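Local coordinates for protein acetylxylan esterase / glucomannan deacetylase (Cellvibrio japonicus, PDB 2WAA) that removes acetyl groups from xylan and glucomannan during plant cell wall breakdown, using an SGNH (GDSL-like) esterase domain joined to an N-terminal beta-sandwich, at residues 8-13 against 116-121; 45-50 against 122-127; 49-54 against 88-93; 67-72 against 97-102; 14-19 against 32-37. One frame throughout, in Å; residues are numbered along the deposited sequence.

Interaction 1 (8-13 against 116-121); sequences SSTHTI and QLTLTG
His11 and Leu119 form a hydrogen-bonded pair where the first strand of the chain, 10-13, runs antiparallel to 116-119 in one sheet of the N-terminal beta-sandwich. Leu119 N meets His11 O at 2.8 Å in an almost straight bond, His11 N gives a more bent one of 2.8 Å to Leu119 O, and Ile13 and Leu117 repeat the pair farther on. Traced outward, the His11 side chain starts with CB 4.4 Å from Leu119 CB. Chi1 (-52°) puts CG beside the backbone N, anti to the carbonyl carbon. CD2 comes 3.3 Å from Gly121 O, and NE2 reaches that same oxygen at 2.9 Å in a weak, bent bond. Gly121 O and Leu119 O both approach the rim of the imidazole roughly level with it. NE2 also shares a 2.8 Å hydrogen bond with Ser9 OG. Gly121 itself adopts backbone angles at which a CB would be pressed against the preceding carbonyl, so glycine suits this corner. The sheet face carrying Thr10, Thr12, Thr118 and Thr120 bears beta-branched residues that tolerate water, and Thr12 OG1 and Thr118 OG1 share a hydrogen bond of 2.7 Å. Ile13, Leu117 and Leu119 on the other face pack on Phe124. The chemistry is therefore two-sided: hydroxyls pair on one face, while the other is mainly apolar, with His11 at its end, where NE2 binds Ser9 OG and, only weakly, Gly121 O.

Interaction 2 (45-50 against 122-127); sequences TIVAGS and TQFLPA
Ala48 is faced by both Thr122 and Gln123, a classic beta bulge at the point where the chain turns the corner into the short strand 123-124. This strand runs antiparallel to 45-48 in the second sheet of the N-terminal beta-sandwich. The backbone bonds show the bulge directly. Ala48 O receives Thr122 N at 2.9 Å and, more weakly, Gln123 N at 3.4 Å, so two successive amides converge on one carbonyl. In return Ala48 N gives a nearly straight bond to Gln123 O, and Leu125 N binds Ile46 O at 2.9 Å. Farther along, a water bridges the two segments: it accepts from Ile46 N and donates to Leu125 O at 2.7 Å.

The apolar contacts fall into two groups. Val47 and Phe124, a non-hydrogen-bonded pair, lie side by side and point the same way, with Val47 CG1 tight against Phe124 CD1 at 3.4 Å. A large apolar ring suits this buried place, where Leu117 and Leu119 of the opposing sheet also touch it. Ile46 and Leu125 instead cross at about a right angle, CG2 of the isoleucine touching CD1 of the leucine at 3.9 Å. Ala48 CB lies 3.3 Å from Thr122 OG1, and a methyl fits beside that hydroxyl.

The last kind of contact is polar against aromatic. Thr45 OG1, turned anti to its own backbone N (chi1 177°), sits in the plane of the Phe124 ring at its edge, 3.4 Å from CD1.

Interaction 3 (49-54 against 88-93); sequences GSRLTA and LFHFPN
A classic beta bulge marks this antiparallel strand pair of the N-terminal beta-sandwich: Leu88 and Phe89 both face Leu52. Leu52 O takes Leu88 N at 2.8 Å and Phe89 N in a weaker bond of 3.3 Å, while Leu52 N returns a bond to Phe89 O. At the far end Phe91 N holds Ser50 O at 2.8 Å, where the corner at 49-50 leads into one strand and that at 92-93 leads out of the other.

Phe89 lies on the buried side. Its CG occupies the position between the backbone N and the carbonyl carbon (chi1 77°). Leu52 N stands 4.1 Å above one face of the ring, over the centre, and Gly49 O comes to the ring edge. CE2 touches Leu52 CB at 3.5 Å. Beyond it, Leu52 CD2 meets Leu88 CD1 at 3.8 Å, and the branched tips of these leucines suit an interior that Val99 of the other sheet also lines.

On the opposite face of the sheet the partly exposed Arg51 crosses His90 obliquely. Its extended chain lays CD over one face of the imidazole, displaced toward the rim and 4.1 Å from the ring centroid, in a CH-pi contact. The guanidinium, its plane 66° from the ring, makes a salt bridge from NE to Glu87 OE1, and Thr53 CG2 sits above its centre.

Arginine suits this place by offering methylene groups to the ring and charge to the carboxylate. Its positive charge would be expected to discourage protonation of His90, an effect that Glu87 probably offsets.

Interaction 4 (67-72 against 97-102); sequences VIIDNH and HRVEII
Asp70 OD2 receives His97 ND1 at 2.6 Å, a short and nearly straight bond across an antiparallel strand pair of the N-terminal beta-sandwich. The oxygen uses its syn lone pair and lies in the plane of the imidazole, although carboxylate and ring are turned 36° apart. The other carboxylate oxygen, OD1, accepts the backbone Arg98 N at 2.8 Å, from its syn side and tilted out of the carboxylate plane. One aspartate thus grips two successive residues, and Asp70 N adds a third bond, 2.8 Å, to Arg98 O. Aspartate suits the place because strand 63-69 ends here in a type II' beta turn from Ile69 to His72: its short side chain, just past the strand, continues the ladder that the departing backbone abandons. The histidine ring fixed in this way stacks on Phe91 with its flat side.

Earlier in the strand Ile68 and Glu100 form a regular hydrogen-bonded pair, with Ile68 N to Glu100 O at 2.8 Å. Beta-branched residues fill the inward face, where Val67, Ile69 and Val99 meet Leu88 and Phe89 of the other sheet. Ile69 and Val99 point the same way, side by side, and CD1 of Ile69 rests on both Val99 methyls, 3.9 Å from CG1 and 4.0 Å from CG2.

Interaction 5 (14-19 against 32-37); sequences AASDPH and ASLTFG
The bend that follows the first strand of the N-terminal beta-sandwich packs here against the residues leading into strand 34-36, with Ala15 and Leu34 at its heart. A single backbone hydrogen bond joins the two: Ser16 N to Ala32 O, 2.9 Å and fairly straight. Around it the fit is close. Ala14 CB and Ala32 CB stand only 3.5 Å apart, tighter than methyls usually sit, so methyl side chains suit this spot. Ala32 itself has left-handed helical backbone angles, which swing its carbonyl toward the bend.

Leu34 supplies the bulk. With CG beside the backbone N (chi1 -62°), the branch point lies 3.8 Å from Ala15 CB, and CD1 reaches on to Ala15 O at 3.6 Å. Ile28 also touches this leucine, while Leu114 of the neighbouring strand receives Ala15.

Past the contact an Asx turn, in which Asp17 OD2 accepts the backbone N of His19, shapes the bend. The whole is a piece of beta-sandwich architecture: the loop after the first strand folds onto the start of strand 34-36, held by one amide-to-carbonyl bond and a cluster of small and branched aliphatic groups.

Interactions 1, 3 and 5 reach one sheet of the beta-sandwich, interactions 2 and 4 the other. The corners at 49-50 and 120-122 carry the chain from sheet to sheet side by side, joined by a probable hydrogen bond between Thr120 O and Ser50 N at 2.9 Å, so interactions 1, 2 and 3 meet there. Within the second sheet, a probable hydrogen bond between Thr45 O and Val99 N at 2.8 Å ties interaction 2 to interaction 4. Between the sheets Phe89 packs on Val47 and Val99. Interaction 5 lies about 20 Å, centre to centre, from interaction 3 but reaches interaction 2 through His19. All five lie away from the probable catalytic residues Ser141, Asp314 and His316.

Interaction 1 (8-13 against 116-121)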
# COMPACT_ATOMS: atom_id res chain seq x y z
N SER A 8 13.24 -25.00 -28.42
CA SER A 8 12.37 -24.22 -27.51
C SER A 8 12.23 -24.89 -26.13
O SER A 8 11.97 -26.09 -26.08
CB SER A 8 10.96 -24.04 -28.10
OG SER A 8 10.24 -23.08 -27.32
N SER A 9 12.37 -24.12 -25.04
CA SER A 9 12.26 -24.62 -23.66
C SER A 9 11.42 -23.65 -22.83
O SER A 9 11.30 -22.45 -23.17
CB SER A 9 13.65 -24.81 -23.02
OG SER A 9 14.37 -23.59 -22.93
N THR A 10 10.81 -24.16 -21.76
CA THR A 10 10.15 -23.28 -20.77
C THR A 10 10.81 -23.45 -19.40
O THR A 10 11.46 -24.48 -19.11
CB THR A 10 8.65 -23.51 -20.66
OG1 THR A 10 8.44 -24.75 -20.00
CG2 THR A 10 7.95 -23.45 -22.08
N HIS A 11 10.61 -22.45 -18.56
CA HIS A 11 11.27 -22.39 -17.30
C HIS A 11 10.24 -21.88 -16.32
O HIS A 11 9.76 -20.75 -16.47
CB HIS A 11 12.45 -21.40 -17.44
CG HIS A 11 13.31 -21.75 -18.60
ND1 HIS A 11 14.36 -22.65 -18.51
CD2 HIS A 11 13.22 -21.41 -19.91
CE1 HIS A 11 14.91 -22.80 -19.70
NE2 HIS A 11 14.23 -22.06 -20.57
N THR A 12 9.87 -22.71 -15.34
CA THR A 12 8.80 -22.34 -14.40
C THR A 12 9.38 -22.22 -13.01
O THR A 12 10.15 -23.10 -12.57
CB THR A 12 7.62 -23.35 -14.48
OG1 THR A 12 7.08 -23.37 -15.80
CG2 THR A 12 6.49 -23.00 -13.54
N ILE A 13 9.09 -21.11 -12.32
CA ILE A 13 9.52 -20.93 -10.94
C ILE A 13 8.33 -20.58 -10.07
O ILE A 13 7.28 -20.09 -10.56
CB ILE A 13 10.57 -19.79 -10.80
CG1 ILE A 13 9.96 -18.46 -11.27
CG2 ILE A 13 11.83 -20.15 -11.60
CD1 ILE A 13 10.96 -17.27 -11.13
N GLN A 116 2.90 -19.35 -9.58
CA GLN A 116 4.15 -19.68 -10.31
C GLN A 116 4.14 -18.94 -11.63
O GLN A 116 3.09 -18.44 -12.05
CB GLN A 116 4.32 -21.23 -10.49
CG GLN A 116 3.11 -21.90 -10.97
CD GLN A 116 3.18 -23.48 -11.00
OE1 GLN A 116 2.29 -24.09 -11.58
NE2 GLN A 116 4.17 -24.11 -10.37
N LEU A 117 5.31 -18.78 -12.25
CA LEU A 117 5.47 -18.09 -13.54
C LEU A 117 6.14 -19.06 -14.49
O LEU A 117 7.09 -19.76 -14.07
CB LEU A 117 6.42 -16.90 -13.38
CG LEU A 117 6.10 -15.69 -12.50
CD1 LEU A 117 7.24 -14.64 -12.58
CD2 LEU A 117 4.75 -15.09 -12.94
N THR A 118 5.70 -19.06 -15.75
CA THR A 118 6.33 -19.89 -16.78
C THR A 118 6.87 -18.97 -17.89
O THR A 118 6.12 -18.23 -18.53
CB THR A 118 5.35 -20.88 -17.39
OG1 THR A 118 4.94 -21.84 -16.41
CG2 THR A 118 6.05 -21.63 -18.60
N LEU A 119 8.19 -19.03 -18.11
CA LEU A 119 8.87 -18.26 -19.14
C LEU A 119 9.14 -19.20 -20.30
O LEU A 119 9.71 -20.30 -20.11
CB LEU A 119 10.24 -17.81 -18.61
CG LEU A 119 11.16 -17.11 -19.65
CD1 LEU A 119 10.56 -15.77 -20.07
CD2 LEU A 119 12.63 -16.87 -19.08
N THR A 120 8.78 -18.75 -21.50
CA THR A 120 9.17 -19.45 -22.71
C THR A 120 10.39 -18.68 -23.19
O THR A 120 10.30 -17.46 -23.46
CB THR A 120 8.06 -19.43 -23.75
OG1 THR A 120 6.93 -20.13 -23.23
CG2 THR A 120 8.51 -20.15 -25.05
N GLY A 121 11.55 -19.32 -23.26
CA GLY A 121 12.76 -18.53 -23.54
C GLY A 121 13.96 -19.16 -22.94
O GLY A 121 14.06 -20.38 -22.92
O HOH W 1 13.61 -21.57 -25.53

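Interaction 2 (45-50 against 122-127)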
# COMPACT_ATOMS: atom_id res chain seq x y z
N THR A 45 10.16 -9.02 -12.19
CA THR A 45 11.15 -9.99 -12.66
C THR A 45 11.70 -9.41 -13.97
O THR A 45 11.03 -8.64 -14.68
CB THR A 45 10.54 -11.40 -12.88
OG1 THR A 45 11.53 -12.29 -13.41
CG2 THR A 45 9.39 -11.37 -13.91
N ILE A 46 12.93 -9.80 -14.30
CA ILE A 46 13.51 -9.41 -15.61
C ILE A 46 13.85 -10.76 -16.26
O ILE A 46 14.39 -11.65 -15.60
CB ILE A 46 14.78 -8.61 -15.44
CG1 ILE A 46 14.48 -7.24 -14.80
CG2 ILE A 46 15.41 -8.32 -16.78
CD1 ILE A 46 15.65 -6.68 -14.05
N VAL A 47 13.48 -10.94 -17.51
CA VAL A 47 13.64 -12.26 -18.14
C VAL A 47 14.22 -12.16 -19.54
O VAL A 47 14.15 -11.10 -20.15
CB VAL A 47 12.27 -13.00 -18.30
CG1 VAL A 47 11.70 -13.35 -16.91
CG2 VAL A 47 11.24 -12.18 -19.14
N ALA A 48 14.75 -13.26 -20.05
CA ALA A 48 15.18 -13.31 -21.48
C ALA A 48 14.28 -14.36 -22.11
O ALA A 48 14.38 -15.53 -21.78
CB ALA A 48 16.67 -13.70 -21.58
N GLY A 49 13.35 -13.94 -22.97
CA GLY A 49 12.42 -14.85 -23.59
C GLY A 49 11.32 -14.17 -24.39
O GLY A 49 11.30 -12.94 -24.53
N SER A 50 10.40 -14.98 -24.90
CA SER A 50 9.35 -14.52 -25.81
C SER A 50 7.95 -14.51 -25.19
O SER A 50 7.06 -13.89 -25.75
CB SER A 50 9.35 -15.41 -27.08
OG SER A 50 8.99 -16.78 -26.74
N THR A 122 14.88 -18.35 -22.46
CA THR A 122 16.13 -18.92 -21.99
C THR A 122 16.24 -18.94 -20.47
O THR A 122 16.49 -20.00 -19.88
CB THR A 122 17.33 -18.23 -22.66
OG1 THR A 122 17.23 -16.83 -22.50
CG2 THR A 122 17.37 -18.57 -24.15
N GLN A 123 16.04 -17.79 -19.83
CA GLN A 123 16.24 -17.72 -18.39
C GLN A 123 15.60 -16.51 -17.70
O GLN A 123 15.40 -15.45 -18.32
CB GLN A 123 17.73 -17.69 -18.08
CG GLN A 123 18.36 -16.37 -18.51
CD GLN A 123 19.85 -16.32 -18.24
OE1 GLN A 123 20.30 -16.60 -17.12
NE2 GLN A 123 20.62 -15.95 -19.24
N PHE A 124 15.31 -16.68 -16.41
CA PHE A 124 15.02 -15.54 -15.59
C PHE A 124 16.39 -14.91 -15.24
O PHE A 124 17.31 -15.61 -14.77
CB PHE A 124 14.34 -16.00 -14.29
CG PHE A 124 12.94 -16.45 -14.49
CD1 PHE A 124 11.90 -15.55 -14.32
CD2 PHE A 124 12.66 -17.76 -14.89
CE1 PHE A 124 10.59 -15.93 -14.54
CE2 PHE A 124 11.35 -18.18 -15.09
CZ PHE A 124 10.31 -17.28 -14.92
N LEU A 125 16.50 -13.60 -15.41
CA LEU A 125 17.70 -12.87 -15.00
C LEU A 125 17.62 -12.51 -13.49
O LEU A 125 16.59 -12.78 -12.88
CB LEU A 125 17.85 -11.65 -15.91
CG LEU A 125 18.03 -12.05 -17.41
CD1 LEU A 125 17.96 -10.82 -18.26
CD2 LEU A 125 19.36 -12.74 -17.62
N PRO A 126 18.70 -11.95 -12.89
CA PRO A 126 18.70 -11.58 -11.47
C PRO A 126 17.55 -10.63 -11.19
O PRO A 126 17.20 -9.81 -12.05
CB PRO A 126 20.03 -10.82 -11.28
CG PRO A 126 20.94 -11.44 -12.33
CD PRO A 126 19.99 -11.60 -13.53
N ALA A 127 16.99 -10.78 -10.00
CA ALA A 127 15.89 -9.94 -9.56
C ALA A 127 16.15 -8.44 -9.72
O ALA A 127 17.27 -7.94 -9.47
CB ALA A 127 15.55 -10.25 -8.09
O HOH W 2 14.16 -11.65 -12.34

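Interaction 3 (49-54 against 88-93)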
# COMPACT_ATOMS: atom_id res chain seq x y z
N GLY A 49 13.35 -13.94 -22.97
CA GLY A 49 12.42 -14.85 -23.59
C GLY A 49 11.32 -14.17 -24.39
O GLY A 49 11.30 -12.94 -24.53
N SER A 50 10.40 -14.98 -24.90
CA SER A 50 9.35 -14.52 -25.81
C SER A 50 7.95 -14.51 -25.19
O SER A 50 7.06 -13.89 -25.75
CB SER A 50 9.35 -15.41 -27.08
OG SER A 50 8.99 -16.78 -26.74
N ARG A 51 7.74 -15.23 -24.09
CA ARG A 51 6.41 -15.27 -23.48
C ARG A 51 6.57 -15.53 -21.98
O ARG A 51 7.47 -16.29 -21.54
CB ARG A 51 5.51 -16.37 -24.11
CG ARG A 51 4.06 -16.32 -23.66
CD ARG A 51 3.15 -17.33 -24.42
NE ARG A 51 1.75 -17.04 -24.14
CZ ARG A 51 0.90 -17.91 -23.62
NH1 ARG A 51 1.29 -19.15 -23.37
NH2 ARG A 51 -0.35 -17.55 -23.34
N LEU A 52 5.72 -14.86 -21.20
CA LEU A 52 5.71 -15.08 -19.75
C LEU A 52 4.26 -15.13 -19.27
O LEU A 52 3.44 -14.26 -19.63
CB LEU A 52 6.50 -13.99 -19.02
CG LEU A 52 6.65 -14.18 -17.49
CD1 LEU A 52 7.60 -15.36 -17.16
CD2 LEU A 52 7.19 -12.85 -16.88
N THR A 53 3.91 -16.19 -18.53
CA THR A 53 2.57 -16.33 -17.98
C THR A 53 2.66 -16.53 -16.47
O THR A 53 3.69 -16.97 -15.96
CB THR A 53 1.72 -17.51 -18.59
OG1 THR A 53 2.33 -18.77 -18.23
CG2 THR A 53 1.63 -17.40 -20.12
N ALA A 54 1.57 -16.22 -15.79
CA ALA A 54 1.49 -16.44 -14.34
C ALA A 54 0.20 -17.18 -14.00
O ALA A 54 -0.84 -16.92 -14.59
CB ALA A 54 1.48 -15.11 -13.67
N LEU A 88 1.38 -12.41 -19.32
CA LEU A 88 1.98 -11.14 -18.95
C LEU A 88 2.56 -10.48 -20.18
O LEU A 88 2.33 -9.29 -20.41
CB LEU A 88 3.07 -11.35 -17.87
CG LEU A 88 2.55 -11.97 -16.54
CD1 LEU A 88 3.70 -12.27 -15.59
CD2 LEU A 88 1.47 -11.10 -15.87
N PHE A 89 3.27 -11.23 -21.01
CA PHE A 89 3.67 -10.70 -22.32
C PHE A 89 3.86 -11.85 -23.31
O PHE A 89 4.00 -13.00 -22.91
CB PHE A 89 4.94 -9.81 -22.22
CG PHE A 89 6.24 -10.58 -22.07
CD1 PHE A 89 6.88 -11.17 -23.17
CD2 PHE A 89 6.87 -10.65 -20.84
CE1 PHE A 89 8.14 -11.84 -23.02
CE2 PHE A 89 8.08 -11.30 -20.67
CZ PHE A 89 8.73 -11.90 -21.76
N HIS A 90 3.85 -11.51 -24.58
CA HIS A 90 4.12 -12.46 -25.62
C HIS A 90 4.58 -11.69 -26.86
O HIS A 90 3.86 -10.77 -27.31
CB HIS A 90 2.82 -13.19 -25.96
CG HIS A 90 3.01 -14.25 -26.99
ND1 HIS A 90 1.98 -14.77 -27.74
CD2 HIS A 90 4.14 -14.88 -27.40
CE1 HIS A 90 2.46 -15.70 -28.56
NE2 HIS A 90 3.77 -15.78 -28.37
N PHE A 91 5.76 -12.03 -27.37
CA PHE A 91 6.28 -11.48 -28.62
C PHE A 91 6.66 -12.67 -29.50
O PHE A 91 6.87 -13.76 -29.02
CB PHE A 91 7.52 -10.65 -28.34
CG PHE A 91 7.24 -9.51 -27.44
CD1 PHE A 91 6.47 -8.44 -27.88
CD2 PHE A 91 7.68 -9.53 -26.11
CE1 PHE A 91 6.16 -7.40 -27.01
CE2 PHE A 91 7.39 -8.48 -25.24
CZ PHE A 91 6.64 -7.41 -25.70
N PRO A 92 6.75 -12.46 -30.82
CA PRO A 92 7.22 -13.57 -31.67
C PRO A 92 8.66 -13.98 -31.41
O PRO A 92 9.00 -15.16 -31.61
CB PRO A 92 7.10 -13.01 -33.09
CG PRO A 92 6.22 -11.83 -32.99
CD PRO A 92 6.41 -11.26 -31.60
N ASN A 93 9.51 -13.06 -30.98
CA ASN A 93 10.90 -13.39 -30.73
C ASN A 93 11.29 -13.15 -29.27
O ASN A 93 10.61 -12.43 -28.57
CB ASN A 93 11.81 -12.56 -31.62
CG ASN A 93 11.48 -12.74 -33.10
OD1 ASN A 93 11.69 -13.83 -33.65
ND2 ASN A 93 10.93 -11.69 -33.73

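Interaction 4 (67-72 against 97-102)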
# COMPACT_ATOMS: atom_id res chain seq x y z
N VAL A 67 -0.43 -4.80 -14.76
CA VAL A 67 0.71 -5.54 -15.30
C VAL A 67 1.43 -4.52 -16.18
O VAL A 67 0.81 -3.88 -17.01
CB VAL A 67 0.27 -6.74 -16.17
CG1 VAL A 67 1.56 -7.43 -16.78
CG2 VAL A 67 -0.50 -7.78 -15.31
N ILE A 68 2.71 -4.33 -15.94
CA ILE A 68 3.49 -3.35 -16.70
C ILE A 68 4.70 -4.06 -17.32
O ILE A 68 5.50 -4.68 -16.62
CB ILE A 68 3.96 -2.19 -15.85
CG1 ILE A 68 2.76 -1.54 -15.13
CG2 ILE A 68 4.72 -1.17 -16.72
CD1 ILE A 68 3.14 -0.78 -13.92
N ILE A 69 4.76 -4.02 -18.65
CA ILE A 69 5.82 -4.70 -19.41
C ILE A 69 6.74 -3.61 -19.95
O ILE A 69 6.27 -2.70 -20.63
CB ILE A 69 5.22 -5.43 -20.59
CG1 ILE A 69 4.12 -6.39 -20.13
CG2 ILE A 69 6.38 -6.15 -21.36
CD1 ILE A 69 4.61 -7.40 -19.09
N ASP A 70 8.03 -3.67 -19.59
CA ASP A 70 8.98 -2.65 -19.99
C ASP A 70 8.43 -1.27 -19.65
O ASP A 70 7.98 -1.04 -18.51
CB ASP A 70 9.34 -2.83 -21.47
CG ASP A 70 9.98 -4.22 -21.74
OD1 ASP A 70 10.78 -4.65 -20.89
OD2 ASP A 70 9.69 -4.85 -22.77
N ASN A 71 8.44 -0.35 -20.59
CA ASN A 71 7.88 0.98 -20.37
C ASN A 71 6.47 1.19 -20.94
O ASN A 71 6.03 2.35 -21.11
CB ASN A 71 8.82 2.03 -21.00
CG ASN A 71 9.08 1.78 -22.47
OD1 ASN A 71 9.11 0.62 -22.94
ND2 ASN A 71 9.30 2.86 -23.21
N HIS A 72 5.77 0.11 -21.29
CA HIS A 72 4.49 0.24 -21.94
C HIS A 72 3.40 0.69 -20.97
O HIS A 72 3.54 0.54 -19.77
CB HIS A 72 4.10 -1.08 -22.60
CG HIS A 72 5.13 -1.57 -23.56
ND1 HIS A 72 5.23 -2.90 -23.94
CD2 HIS A 72 6.12 -0.91 -24.21
CE1 HIS A 72 6.25 -3.03 -24.77
NE2 HIS A 72 6.80 -1.84 -24.96
N HIS A 97 13.11 -8.51 -21.09
CA HIS A 97 11.89 -7.74 -20.77
C HIS A 97 11.76 -7.63 -19.26
O HIS A 97 12.06 -8.57 -18.52
CB HIS A 97 10.62 -8.42 -21.34
CG HIS A 97 10.60 -8.41 -22.84
ND1 HIS A 97 10.39 -7.25 -23.57
CD2 HIS A 97 10.89 -9.38 -23.74
CE1 HIS A 97 10.52 -7.52 -24.86
NE2 HIS A 97 10.81 -8.81 -24.99
N ARG A 98 11.29 -6.46 -18.82
CA ARG A 98 11.06 -6.21 -17.41
C ARG A 98 9.56 -6.35 -17.20
O ARG A 98 8.77 -5.85 -18.00
CB ARG A 98 11.51 -4.78 -17.03
CG ARG A 98 11.04 -4.35 -15.63
CD ARG A 98 11.66 -3.02 -15.14
NE ARG A 98 11.42 -2.83 -13.70
CZ ARG A 98 10.22 -2.63 -13.16
NH1 ARG A 98 9.14 -2.62 -13.92
NH2 ARG A 98 10.09 -2.48 -11.85
N VAL A 99 9.16 -7.03 -16.11
CA VAL A 99 7.73 -7.30 -15.88
C VAL A 99 7.39 -6.96 -14.44
O VAL A 99 8.11 -7.38 -13.53
CB VAL A 99 7.46 -8.79 -16.08
CG1 VAL A 99 6.00 -9.10 -15.82
CG2 VAL A 99 7.82 -9.17 -17.53
N GLU A 100 6.34 -6.17 -14.24
CA GLU A 100 5.91 -5.80 -12.88
C GLU A 100 4.41 -6.08 -12.74
O GLU A 100 3.62 -5.77 -13.66
CB GLU A 100 6.17 -4.29 -12.58
CG GLU A 100 6.00 -3.99 -11.06
CD GLU A 100 6.34 -2.54 -10.67
OE1 GLU A 100 6.42 -1.67 -11.58
OE2 GLU A 100 6.52 -2.26 -9.46
N ILE A 101 4.02 -6.71 -11.62
CA ILE A 101 2.62 -6.89 -11.29
C ILE A 101 2.38 -6.06 -10.03
O ILE A 101 3.13 -6.18 -9.06
CB ILE A 101 2.29 -8.37 -11.03
CG1 ILE A 101 2.59 -9.18 -12.31
CG2 ILE A 101 0.88 -8.55 -10.48
CD1 ILE A 101 2.63 -10.72 -12.08
N ILE A 102 1.35 -5.21 -10.05
CA ILE A 102 1.08 -4.36 -8.90
C ILE A 102 -0.33 -4.63 -8.42
O ILE A 102 -1.28 -4.56 -9.22
CB ILE A 102 1.24 -2.81 -9.18
CG1 ILE A 102 2.65 -2.45 -9.67
CG2 ILE A 102 1.05 -2.02 -7.90
CD1 ILE A 102 2.69 -2.32 -11.18
O HOH W 3 7.96 -3.01 -16.26

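Interaction 5 (14-19 against 32-37)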
# COMPACT_ATOMS: atom_id res chain seq x y z
N ALA A 14 8.46 -20.90 -8.78
CA ALA A 14 7.43 -20.50 -7.80
C ALA A 14 7.44 -18.99 -7.57
O ALA A 14 8.45 -18.30 -7.81
CB ALA A 14 7.65 -21.23 -6.45
N ALA A 15 6.31 -18.46 -7.10
CA ALA A 15 6.22 -17.04 -6.82
C ALA A 15 7.25 -16.61 -5.75
O ALA A 15 7.78 -15.47 -5.80
CB ALA A 15 4.78 -16.72 -6.35
N SER A 16 7.46 -17.50 -4.79
CA SER A 16 8.53 -17.36 -3.84
C SER A 16 9.70 -18.06 -4.50
O SER A 16 9.92 -19.25 -4.35
CB SER A 16 8.15 -18.02 -2.50
OG SER A 16 8.98 -17.56 -1.45
N ASP A 17 10.39 -17.33 -5.35
CA ASP A 17 11.68 -17.74 -5.84
C ASP A 17 12.55 -16.48 -5.86
O ASP A 17 12.03 -15.36 -6.01
CB ASP A 17 11.45 -18.27 -7.28
CG ASP A 17 12.73 -18.64 -7.97
OD1 ASP A 17 12.99 -19.86 -8.06
OD2 ASP A 17 13.48 -17.73 -8.38
N PRO A 18 13.85 -16.64 -5.66
CA PRO A 18 14.70 -15.45 -5.54
C PRO A 18 14.76 -14.58 -6.78
O PRO A 18 15.24 -13.46 -6.70
CB PRO A 18 16.11 -16.02 -5.28
CG PRO A 18 15.97 -17.43 -5.07
CD PRO A 18 14.57 -17.90 -5.38
N HIS A 19 14.33 -15.11 -7.94
CA HIS A 19 14.31 -14.29 -9.14
C HIS A 19 13.16 -13.31 -9.14
O HIS A 19 13.17 -12.36 -9.93
CB HIS A 19 14.21 -15.13 -10.42
CG HIS A 19 15.42 -15.99 -10.67
ND1 HIS A 19 15.54 -17.27 -10.18
CD2 HIS A 19 16.56 -15.75 -11.37
CE1 HIS A 19 16.70 -17.79 -10.54
NE2 HIS A 19 17.33 -16.89 -11.28
N ALA A 32 4.87 -22.69 -1.91
CA ALA A 32 5.76 -21.60 -2.42
C ALA A 32 5.04 -20.53 -3.27
O ALA A 32 5.71 -19.71 -3.94
CB ALA A 32 7.00 -22.18 -3.19
N SER A 33 3.71 -20.52 -3.23
CA SER A 33 2.96 -19.38 -3.78
C SER A 33 3.02 -18.22 -2.79
O SER A 33 3.36 -18.42 -1.60
CB SER A 33 1.51 -19.78 -4.10
OG SER A 33 0.84 -20.14 -2.89
N LEU A 34 2.70 -17.00 -3.26
CA LEU A 34 2.58 -15.82 -2.40
C LEU A 34 1.15 -15.34 -2.44
O LEU A 34 0.51 -15.29 -3.49
CB LEU A 34 3.46 -14.67 -2.91
CG LEU A 34 4.95 -14.99 -2.92
CD1 LEU A 34 5.61 -13.69 -3.53
CD2 LEU A 34 5.38 -15.29 -1.49
N THR A 35 0.67 -14.94 -1.26
CA THR A 35 -0.66 -14.36 -1.15
C THR A 35 -0.53 -12.97 -0.52
O THR A 35 0.29 -12.78 0.38
CB THR A 35 -1.59 -15.28 -0.32
OG1 THR A 35 -1.67 -16.57 -0.95
CG2 THR A 35 -3.00 -14.71 -0.30
N PHE A 36 -1.32 -12.04 -1.03
CA PHE A 36 -1.27 -10.69 -0.54
C PHE A 36 -2.61 -9.99 -0.61
O PHE A 36 -3.48 -10.33 -1.43
CB PHE A 36 -0.18 -9.90 -1.32
CG PHE A 36 -0.20 -10.11 -2.81
CD1 PHE A 36 -0.93 -9.26 -3.65
CD2 PHE A 36 0.51 -11.17 -3.37
CE1 PHE A 36 -0.96 -9.45 -5.02
CE2 PHE A 36 0.50 -11.38 -4.76
CZ PHE A 36 -0.25 -10.51 -5.59
N GLY A 37 -2.77 -9.00 0.29
CA GLY A 37 -4.03 -8.30 0.42
C GLY A 37 -3.88 -6.78 0.42
O GLY A 37 -4.81 -6.10 0.04